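Local coordinates for peptidoglycan-N-acetylglucosamine deacetylase BC_1974 (Bacillus cereus, PDB 5N1P), which removes acetyl groups from N-acetylglucosamine residues of peptidoglycan by metal-dependent hydrolysis, as a zinc-binding member of the polysaccharide deacetylase family, at residues A[91-95]-A[189-193]. Numbering follows the deposited sequence.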
ATOM      1  N   LYS A  91      -2.591   8.890  15.540  1.00 27.87           N
ATOM      2  CA  LYS A  91      -1.208   8.575  15.203  1.00 31.01           C
ATOM      3  C   LYS A  91      -0.883   9.245  13.879  1.00 22.79           C
ATOM      4  O   LYS A  91      -1.721   9.250  12.990  1.00 22.47           O
ATOM      5  CB  LYS A  91      -1.014   7.055  15.106  1.00 32.23           C
ATOM      6  CG  LYS A  91       0.343   6.601  14.596  1.00 44.82           C
ATOM      7  CD  LYS A  91       0.337   5.115  14.247  1.00 55.10           C
ATOM      8  CE  LYS A  91       1.622   4.719  13.513  1.00 60.44           C
ATOM      9  NZ  LYS A  91       1.583   3.338  12.950  1.00 56.27           N
ATOM     10  N   SER A  92       0.320   9.801  13.755  1.00 23.25           N
ATOM     11  CA  SER A  92       0.767  10.390  12.495  1.00 20.09           C
ATOM     12  C   SER A  92       1.701   9.414  11.789  1.00 20.90           C
ATOM     13  O   SER A  92       2.855   9.261  12.193  1.00 23.17           O
ATOM     14  CB  SER A  92       1.483  11.725  12.726  1.00 24.88           C
ATOM     15  OG  SER A  92       0.610  12.697  13.294  1.00 28.21           O
ATOM     16  N   PRO A  93       1.211   8.753  10.728  1.00 20.63           N
ATOM     17  CA  PRO A  93       2.059   7.762  10.048  1.00 19.65           C
ATOM     18  C   PRO A  93       3.239   8.402   9.358  1.00 20.33           C
ATOM     19  O   PRO A  93       3.111   9.547   8.921  1.00 20.81           O
ATOM     20  CB  PRO A  93       1.127   7.155   9.009  1.00 17.95           C
ATOM     21  CG  PRO A  93      -0.276   7.480   9.514  1.00 19.58           C
ATOM     22  CD  PRO A  93      -0.141   8.812  10.146  1.00 19.09           C
ATOM     23  N   LYS A  94       4.338   7.661   9.222  1.00 20.16           N
ATOM     24  CA  LYS A  94       5.520   8.184   8.536  1.00 18.66           C
ATOM     25  C   LYS A  94       5.698   7.627   7.124  1.00 22.08           C
ATOM     26  O   LYS A  94       6.391   8.232   6.319  1.00 21.88           O
ATOM     27  CB  LYS A  94       6.787   7.896   9.345  1.00 22.87           C
ATOM     28  CG  LYS A  94       6.814   8.589  10.716  1.00 30.04           C
ATOM     29  CD  LYS A  94       6.523  10.083  10.590  1.00 45.85           C
ATOM     30  CE  LYS A  94       6.575  10.812  11.945  1.00 49.69           C
ATOM     31  NZ  LYS A  94       5.354  10.595  12.779  1.00 34.01           N
ATOM     32  N   LEU A  95       5.090   6.479   6.819  1.00 18.96           N
ATOM     33  CA  LEU A  95       5.349   5.833   5.529  1.00 18.30           C
ATOM     34  C   LEU A  95       4.419   6.329   4.432  1.00 17.87           C
ATOM     35  O   LEU A  95       3.198   6.383   4.597  1.00 18.78           O
ATOM     36  CB  LEU A  95       5.234   4.312   5.665  1.00 18.50           C
ATOM     37  CG  LEU A  95       5.667   3.513   4.430  1.00 19.90           C
ATOM     38  CD1 LEU A  95       7.165   3.704   4.149  1.00 21.33           C
ATOM     39  CD2 LEU A  95       5.312   2.044   4.646  1.00 19.35           C
ATOM     40  N   ALA A 189       2.180  -6.606   8.591  1.00 28.95           N
ATOM     41  CA  ALA A 189       2.054  -5.200   8.241  1.00 26.87           C
ATOM     42  C   ALA A 189       3.422  -4.545   8.297  1.00 25.90           C
ATOM     43  O   ALA A 189       4.341  -5.053   8.926  1.00 27.18           O
ATOM     44  CB  ALA A 189       1.107  -4.491   9.180  1.00 27.41           C
ATOM     45  N   TYR A 190       3.543  -3.398   7.650  1.00 24.03           N
ATOM     46  CA  TYR A 190       4.691  -2.544   7.860  1.00 23.91           C
ATOM     47  C   TYR A 190       4.760  -2.087   9.290  1.00 25.12           C
ATOM     48  O   TYR A 190       3.755  -1.830   9.925  1.00 24.71           O
ATOM     49  CB  TYR A 190       4.647  -1.333   6.929  1.00 21.49           C
ATOM     50  CG  TYR A 190       5.755  -0.326   7.145  1.00 21.91           C
ATOM     51  CD1 TYR A 190       6.992  -0.484   6.519  1.00 22.80           C
ATOM     52  CD2 TYR A 190       5.558   0.804   7.946  1.00 20.60           C
ATOM     53  CE1 TYR A 190       8.010   0.445   6.702  1.00 22.92           C
ATOM     54  CE2 TYR A 190       6.566   1.730   8.136  1.00 21.57           C
ATOM     55  CZ  TYR A 190       7.790   1.551   7.500  1.00 22.52           C
ATOM     56  OH  TYR A 190       8.763   2.508   7.712  1.00 25.41           O
ATOM     57  N   HIS A 191       5.992  -1.921   9.748  1.00 27.22           N
ATOM     58  CA  HIS A 191       6.366  -1.566  11.119  1.00 31.17           C
ATOM     59  C   HIS A 191       7.426  -0.446  11.130  1.00 28.74           C
ATOM     60  O   HIS A 191       8.540  -0.653  10.656  1.00 29.89           O
ATOM     61  CB  HIS A 191       6.767  -2.898  11.697  1.00 45.76           C
ATOM     62  CG  HIS A 191       5.615  -3.722  12.170  1.00 46.67           C
ATOM     63  ND1 HIS A 191       4.843  -4.515  11.347  1.00 57.84           N
ATOM     64  CD2 HIS A 191       5.401  -4.181  13.425  1.00 57.70           C
ATOM     65  CE1 HIS A 191       4.026  -5.249  12.085  1.00 50.26           C
ATOM     66  NE2 HIS A 191       4.360  -5.069  13.361  1.00 58.59           N
ATOM     67  N   GLU A 192       6.999   0.756  11.556  1.00 26.78           N
ATOM     68  CA  GLU A 192       7.870   1.936  11.532  1.00 27.30           C
ATOM     69  C   GLU A 192       9.179   1.698  12.282  1.00 27.38           C
ATOM     70  O   GLU A 192      10.251   2.117  11.831  1.00 33.08           O
ATOM     71  CB  GLU A 192       7.166   3.167  12.109  1.00 32.78           C
ATOM     72  CG  GLU A 192       6.239   3.862  11.120  1.00 32.53           C
ATOM     73  CD  GLU A 192       5.476   5.051  11.698  1.00 37.10           C
ATOM     74  OE1 GLU A 192       5.790   5.514  12.816  1.00 35.72           O
ATOM     75  OE2 GLU A 192       4.535   5.512  11.019  1.00 30.44           O
ATOM     76  N   GLU A 193       9.095   1.014  13.418  1.00 28.83           N
ATOM     77  CA  GLU A 193      10.280   0.741  14.222  1.00 35.48           C
ATOM     78  C   GLU A 193      11.188  -0.314  13.580  1.00 38.69           C
ATOM     79  O   GLU A 193      12.313  -0.533  14.040  1.00 42.03           O
ATOM     80  CB  GLU A 193       9.872   0.290  15.627  1.00 39.00           C
ATOM     81  CG  GLU A 193       9.060  -1.010  15.669  1.00 57.98           C
ATOM     82  CD  GLU A 193       7.560  -0.811  15.425  1.00 68.29           C
ATOM     83  OE1 GLU A 193       7.171   0.158  14.734  1.00 60.60           O
ATOM     84  OE2 GLU A 193       6.764  -1.631  15.934  1.00 68.99           O
TER
HETATM   85  O   HOH W   1       4.154   1.454  13.153  1.00 29.05           O
HETATM   86  O   HOH W   2       3.756   7.069  13.578  1.00 41.01           O
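Glu192 takes a hydrogen bond from the backbone of the loop before strand 95-96, with Lys94 N 2.8 Å from Glu192 OE2. The N-H meets this oxygen from above the carboxylate plane, 47° out of it. A water donates to both Glu192 OE1 and Ser92 O. Lys94 CB and CG pack against the carboxylate. The Lys94 chain then bends away, and its NZ bonds back to Ser92 O at 2.9 Å. Lys91 comes extended from the opposite direction. Its NZ stops 4.1 Å from Glu192 OE2, too far for a salt bridge.

Beside this polar patch, Leu95 CD2 sits over the centre of the Tyr190 ring in a CH-pi contact, 3.4 Å from the centroid. Tyr190 CG lies anti to the backbone N (chi1 176°), which sends the ring toward Leu95; chi2 near 86° turns its face to the methyl.

Further out, Tyr55 OH bonds both Glu192 OE2 and Leu95 N, and His195 holds Tyr190 OH. This is structural packing, with the Leu95 side chain about 14 Å from the zinc ion. A carboxylate and a leucine-on-tyrosine contact join two loops of the deacetylase fold. Lys94 N, Tyr55 OH and the nearby lysines probably stabilise the carboxylate's charged form.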